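Local coordinates for protein D-glycero-D-manno-heptose 1-phosphate kinase (Bacteroides thetaiotaomicron, PDB 3K85) that probably phosphorylates D-glycero-D-manno-heptose 1-phosphate with ATP, as a sugar kinase of the GHMP family, at residues Y24-T36 with A163-N177. Sequence-based numbering, arbitrary orientation.
Sequences YSDIYGGLILNAT and AAAFGGFNYMEFLQN
Phe174 packs against Ile32 where strands 30-36 and 169-175 pair antiparallel in the mixed sheet of this GHMP kinase. Backbone hydrogen bonds link Gly30 with Phe174, Ile32 with Met172 and Asn34 with Asn170. The Phe174 ring lies on the same face as Ile32. Its CE2 is 3.8 Å from Ile32 CD1, and Ile32 CB sits at the ring edge, in plane. Phe174 CB lies beside Gly30, where a beta carbon would be tight against it.

Asn34 is buried further along this face. With chi1 at 57°, its amide is tucked back over its own backbone, and ND2 reaches the selenium of Met172 and Ala163 CB, each at 3.8 Å. The same ND2 hydrogen-bonds to Gln159 OE1. A water bridges Asn34 OD1 and Gly168 O. On the other face, Ala35 CB sits over the centre of the Phe169 ring, a CH-pi contact.

Thr36 ties the strand to the turn after helix 159-166. Its OG1 accepts a hydrogen bond from Gly168 N at 2.8 Å and also hydrogen-bonds to Ile332 O. A valine here would probably leave Gly168 N and Ile332 O without their hydroxyl partner. Thr36 CG2 rests 3.3 Å from Ala163 O.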
loop_
_atom_site.group_PDB
_atom_site.type_symbol
_atom_site.label_atom_id
_atom_site.label_comp_id
_atom_site.label_asym_id
_atom_site.label_seq_id
_atom_site.Cartn_x
_atom_site.Cartn_y
_atom_site.Cartn_z
ATOM N N TYR A 24 -16.299 -12.655 16.976
ATOM C CA TYR A 24 -15.356 -11.635 17.431
ATOM C C TYR A 24 -15.140 -10.495 16.431
ATOM O O TYR A 24 -15.094 -9.332 16.827
ATOM C CB TYR A 24 -13.991 -12.234 17.794
ATOM C CG TYR A 24 -13.051 -11.183 18.367
ATOM C CD1 TYR A 24 -12.901 -11.021 19.748
ATOM C CD2 TYR A 24 -12.392 -10.281 17.526
ATOM C CE1 TYR A 24 -12.125 -9.984 20.274
ATOM C CE2 TYR A 24 -11.621 -9.245 18.037
ATOM C CZ TYR A 24 -11.491 -9.099 19.411
ATOM O OH TYR A 24 -10.728 -8.063 19.905
ATOM N N SER A 25 -14.997 -10.810 15.145
ATOM C CA SER A 25 -14.788 -9.753 14.163
ATOM C C SER A 25 -16.006 -8.839 14.062
ATOM O O SER A 25 -15.874 -7.627 13.889
ATOM C CB SER A 25 -14.465 -10.342 12.778
ATOM O OG SER A 25 -15.593 -10.927 12.154
ATOM N N ASP A 26 -17.192 -9.425 14.192
ATOM C CA ASP A 26 -18.435 -8.673 14.086
ATOM C C ASP A 26 -18.781 -7.827 15.314
ATOM O O ASP A 26 -19.375 -6.752 15.197
ATOM C CB ASP A 26 -19.578 -9.638 13.767
ATOM C CG ASP A 26 -19.314 -10.446 12.515
ATOM O OD1 ASP A 26 -18.939 -9.830 11.495
ATOM O OD2 ASP A 26 -19.476 -11.689 12.543
ATOM N N ILE A 27 -18.396 -8.300 16.489
ATOM C CA ILE A 27 -18.675 -7.573 17.717
ATOM C C ILE A 27 -17.660 -6.468 18.018
ATOM O O ILE A 27 -18.032 -5.316 18.240
ATOM C CB ILE A 27 -18.727 -8.548 18.914
ATOM C CG1 ILE A 27 -19.875 -9.537 18.712
ATOM C CG2 ILE A 27 -18.876 -7.773 20.229
ATOM C CD1 ILE A 27 -19.793 -10.763 19.622
ATOM N N TYR A 28 -16.380 -6.817 18.014
ATOM C CA TYR A 28 -15.327 -5.858 18.333
ATOM C C TYR A 28 -14.616 -5.283 17.117
ATOM O O TYR A 28 -14.079 -4.171 17.173
ATOM C CB TYR A 28 -14.292 -6.526 19.239
ATOM C CG TYR A 28 -14.889 -7.184 20.461
ATOM C CD1 TYR A 28 -15.224 -6.439 21.596
ATOM C CD2 TYR A 28 -15.121 -8.557 20.483
ATOM C CE1 TYR A 28 -15.773 -7.052 22.729
ATOM C CE2 TYR A 28 -15.669 -9.183 21.602
ATOM C CZ TYR A 28 -15.995 -8.428 22.725
ATOM O OH TYR A 28 -16.543 -9.063 23.829
ATOM N N GLY A 29 -14.609 -6.049 16.028
ATOM C CA GLY A 29 -13.935 -5.625 14.813
ATOM C C GLY A 29 -12.583 -6.310 14.756
ATOM O O GLY A 29 -11.923 -6.477 15.785
ATOM N N GLY A 30 -12.159 -6.714 13.561
ATOM C CA GLY A 30 -10.873 -7.385 13.439
ATOM C C GLY A 30 -9.777 -6.594 12.738
ATOM O O GLY A 30 -10.044 -5.651 11.987
ATOM N N LEU A 31 -8.533 -6.987 12.996
ATOM C CA LEU A 31 -7.382 -6.339 12.385
ATOM C C LEU A 31 -6.351 -7.399 12.033
ATOM O O LEU A 31 -5.950 -8.201 12.882
ATOM C CB LEU A 31 -6.782 -5.290 13.333
ATOM C CG LEU A 31 -7.611 -4.011 13.464
ATOM C CD1 LEU A 31 -6.946 -3.060 14.440
ATOM C CD2 LEU A 31 -7.762 -3.356 12.104
ATOM N N ILE A 32 -5.930 -7.403 10.772
ATOM C CA ILE A 32 -4.970 -8.382 10.309
ATOM C C ILE A 32 -3.847 -7.889 9.408
ATOM O O ILE A 32 -4.057 -7.098 8.484
ATOM C CB ILE A 32 -5.697 -9.524 9.584
ATOM C CG1 ILE A 32 -6.241 -10.503 10.626
ATOM C CG2 ILE A 32 -4.759 -10.215 8.588
ATOM C CD1 ILE A 32 -6.878 -11.721 10.052
ATOM N N LEU A 33 -2.645 -8.378 9.684
ATOM C CA LEU A 33 -1.487 -8.054 8.868
ATOM C C LEU A 33 -0.939 -9.377 8.371
ATOM O O LEU A 33 -0.419 -10.169 9.151
ATOM C CB LEU A 33 -0.405 -7.337 9.677
ATOM C CG LEU A 33 0.777 -6.899 8.803
ATOM C CD1 LEU A 33 0.304 -5.839 7.825
ATOM C CD2 LEU A 33 1.895 -6.344 9.661
ATOM N N ASN A 34 -1.083 -9.630 7.078
ATOM C CA ASN A 34 -0.571 -10.864 6.494
ATOM C C ASN A 34 0.101 -10.583 5.150
ATOM O O ASN A 34 -0.009 -9.487 4.586
ATOM C CB ASN A 34 -1.690 -11.906 6.326
ATOM C CG ASN A 34 -2.840 -11.405 5.477
ATOM O OD1 ASN A 34 -2.665 -10.546 4.614
ATOM N ND2 ASN A 34 -4.034 -11.955 5.714
ATOM N N ALA A 35 0.783 -11.587 4.629
ATOM C CA ALA A 35 1.510 -11.417 3.378
ATOM C C ALA A 35 1.603 -12.725 2.628
ATOM O O ALA A 35 1.927 -13.751 3.219
ATOM C CB ALA A 35 2.909 -10.893 3.680
ATOM N N THR A 36 1.335 -12.686 1.330
ATOM C CA THR A 36 1.406 -13.884 0.520
ATOM C C THR A 36 2.861 -14.276 0.247
ATOM O O THR A 36 3.750 -13.429 0.250
ATOM C CB THR A 36 0.662 -13.686 -0.788
ATOM O OG1 THR A 36 1.042 -12.432 -1.361
ATOM C CG2 THR A 36 -0.846 -13.707 -0.541
ATOM N N ALA A 163 -6.346 -12.666 1.378
ATOM C CA ALA A 163 -4.917 -12.661 1.104
ATOM C C ALA A 163 -4.673 -13.291 -0.271
ATOM O O ALA A 163 -3.975 -12.728 -1.118
ATOM C CB ALA A 163 -4.170 -13.427 2.182
ATOM N N ALA A 164 -5.287 -14.440 -0.511
ATOM C CA ALA A 164 -5.101 -15.131 -1.776
ATOM C C ALA A 164 -5.486 -14.303 -2.995
ATOM O O ALA A 164 -4.753 -14.277 -3.987
ATOM C CB ALA A 164 -5.883 -16.443 -1.772
ATOM N N ALA A 165 -6.629 -13.626 -2.927
ATOM C CA ALA A 165 -7.102 -12.828 -4.054
ATOM C C ALA A 165 -6.398 -11.484 -4.241
ATOM O O ALA A 165 -6.240 -11.016 -5.374
ATOM C CB ALA A 165 -8.627 -12.610 -3.939
ATOM N N PHE A 166 -5.984 -10.866 -3.136
ATOM C CA PHE A 166 -5.323 -9.563 -3.188
ATOM C C PHE A 166 -3.813 -9.599 -3.395
ATOM O O PHE A 166 -3.305 -8.865 -4.240
ATOM C CB PHE A 166 -5.676 -8.753 -1.938
ATOM C CG PHE A 166 -7.068 -8.182 -1.975
ATOM C CD1 PHE A 166 -7.290 -6.862 -2.385
ATOM C CD2 PHE A 166 -8.170 -8.975 -1.636
ATOM C CE1 PHE A 166 -8.589 -6.340 -2.451
ATOM C CE2 PHE A 166 -9.468 -8.465 -1.699
ATOM C CZ PHE A 166 -9.680 -7.141 -2.108
ATOM N N GLY A 167 -3.104 -10.434 -2.633
ATOM C CA GLY A 167 -1.658 -10.539 -2.776
ATOM C C GLY A 167 -0.873 -9.430 -2.099
ATOM O O GLY A 167 -1.418 -8.351 -1.832
ATOM N N GLY A 168 0.404 -9.706 -1.818
ATOM C CA GLY A 168 1.293 -8.742 -1.175
ATOM C C GLY A 168 1.156 -8.633 0.340
ATOM O O GLY A 168 0.682 -9.565 0.987
ATOM N N PHE A 169 1.616 -7.513 0.908
ATOM C CA PHE A 169 1.487 -7.242 2.345
ATOM C C PHE A 169 0.185 -6.428 2.514
ATOM O O PHE A 169 0.067 -5.302 2.017
ATOM C CB PHE A 169 2.666 -6.412 2.866
ATOM C CG PHE A 169 3.923 -7.201 3.074
ATOM C CD1 PHE A 169 4.379 -7.482 4.359
ATOM C CD2 PHE A 169 4.645 -7.686 1.985
ATOM C CE1 PHE A 169 5.534 -8.241 4.554
ATOM C CE2 PHE A 169 5.802 -8.447 2.172
ATOM C CZ PHE A 169 6.244 -8.725 3.455
ATOM N N ASN A 170 -0.788 -7.009 3.205
ATOM C CA ASN A 170 -2.073 -6.355 3.415
ATOM C C ASN A 170 -2.386 -6.137 4.904
ATOM O O ASN A 170 -1.954 -6.904 5.766
ATOM C CB ASN A 170 -3.189 -7.188 2.760
ATOM C CG ASN A 170 -3.123 -7.167 1.235
ATOM O OD1 ASN A 170 -3.149 -8.212 0.576
ATOM N ND2 ASN A 170 -3.049 -5.966 0.664
ATOM N N TYR A 171 -3.096 -5.051 5.191
ATOM C CA TYR A 171 -3.539 -4.723 6.545
ATOM C C TYR A 171 -5.037 -4.692 6.316
ATOM O O TYR A 171 -5.561 -3.772 5.687
ATOM C CB TYR A 171 -3.039 -3.352 6.963
ATOM C CG TYR A 171 -3.441 -2.917 8.357
ATOM C CD1 TYR A 171 -2.783 -3.413 9.477
ATOM C CD2 TYR A 171 -4.436 -1.952 8.552
ATOM C CE1 TYR A 171 -3.089 -2.956 10.760
ATOM C CE2 TYR A 171 -4.750 -1.491 9.824
ATOM C CZ TYR A 171 -4.069 -2.001 10.924
ATOM O OH TYR A 171 -4.369 -1.566 12.190
HETATM N N MSE A 172 -5.715 -5.723 6.795
HETATM C CA MSE A 172 -7.148 -5.861 6.597
HETATM C C MSE A 172 -7.968 -5.485 7.812
HETATM O O MSE A 172 -7.621 -5.815 8.952
HETATM C CB MSE A 172 -7.472 -7.301 6.199
HETATM C CG MSE A 172 -6.452 -7.900 5.245
HETATM SE SE MSE A 172 -6.888 -9.675 4.614
HETATM C CE MSE A 172 -6.342 -9.455 2.747
ATOM N N GLU A 173 -9.065 -4.787 7.553
ATOM C CA GLU A 173 -9.967 -4.367 8.609
ATOM C C GLU A 173 -11.249 -5.154 8.427
ATOM O O GLU A 173 -11.954 -4.982 7.438
ATOM C CB GLU A 173 -10.230 -2.862 8.506
ATOM C CG GLU A 173 -9.041 -2.016 8.941
ATOM C CD GLU A 173 -9.210 -0.533 8.634
ATOM O OE1 GLU A 173 -8.954 -0.123 7.481
ATOM O OE2 GLU A 173 -9.605 0.229 9.550
ATOM N N PHE A 174 -11.512 -6.058 9.361
ATOM C CA PHE A 174 -12.716 -6.873 9.334
ATOM C C PHE A 174 -13.613 -6.205 10.356
ATOM O O PHE A 174 -13.639 -6.562 11.540
ATOM C CB PHE A 174 -12.381 -8.308 9.724
ATOM C CG PHE A 174 -11.505 -9.005 8.720
ATOM C CD1 PHE A 174 -12.036 -9.461 7.517
ATOM C CD2 PHE A 174 -10.139 -9.150 8.950
ATOM C CE1 PHE A 174 -11.225 -10.051 6.553
ATOM C CE2 PHE A 174 -9.314 -9.738 7.989
ATOM C CZ PHE A 174 -9.858 -10.189 6.789
ATOM N N LEU A 175 -14.322 -5.200 9.865
ATOM C CA LEU A 175 -15.207 -4.378 10.663
ATOM C C LEU A 175 -16.452 -5.083 11.177
ATOM O O LEU A 175 -16.806 -6.176 10.727
ATOM C CB LEU A 175 -15.596 -3.149 9.842
ATOM C CG LEU A 175 -14.361 -2.410 9.309
ATOM C CD1 LEU A 175 -14.756 -1.399 8.246
ATOM C CD2 LEU A 175 -13.638 -1.743 10.467
ATOM N N GLN A 176 -17.096 -4.443 12.150
ATOM C CA GLN A 176 -18.323 -4.950 12.745
ATOM C C GLN A 176 -19.348 -4.934 11.614
ATOM O O GLN A 176 -19.171 -4.200 10.638
ATOM C CB GLN A 176 -18.747 -4.016 13.879
ATOM C CG GLN A 176 -17.684 -3.870 14.964
ATOM C CD GLN A 176 -17.784 -2.559 15.726
ATOM O OE1 GLN A 176 -17.484 -1.490 15.189
ATOM N NE2 GLN A 176 -18.208 -2.637 16.983
ATOM N N ASN A 177 -20.408 -5.732 11.721
ATOM C CA ASN A 177 -21.407 -5.756 10.655
ATOM C C ASN A 177 -20.693 -6.191 9.383
ATOM O O ASN A 177 -20.871 -5.609 8.312
ATOM C CB ASN A 177 -21.999 -4.357 10.476
ATOM C CG ASN A 177 -22.995 -4.007 11.560
ATOM O OD1 ASN A 177 -24.174 -4.350 11.455
ATOM N ND2 ASN A 177 -22.526 -3.337 12.617
HETATM O O HOH W 1 -1.791 -10.715 1.957
#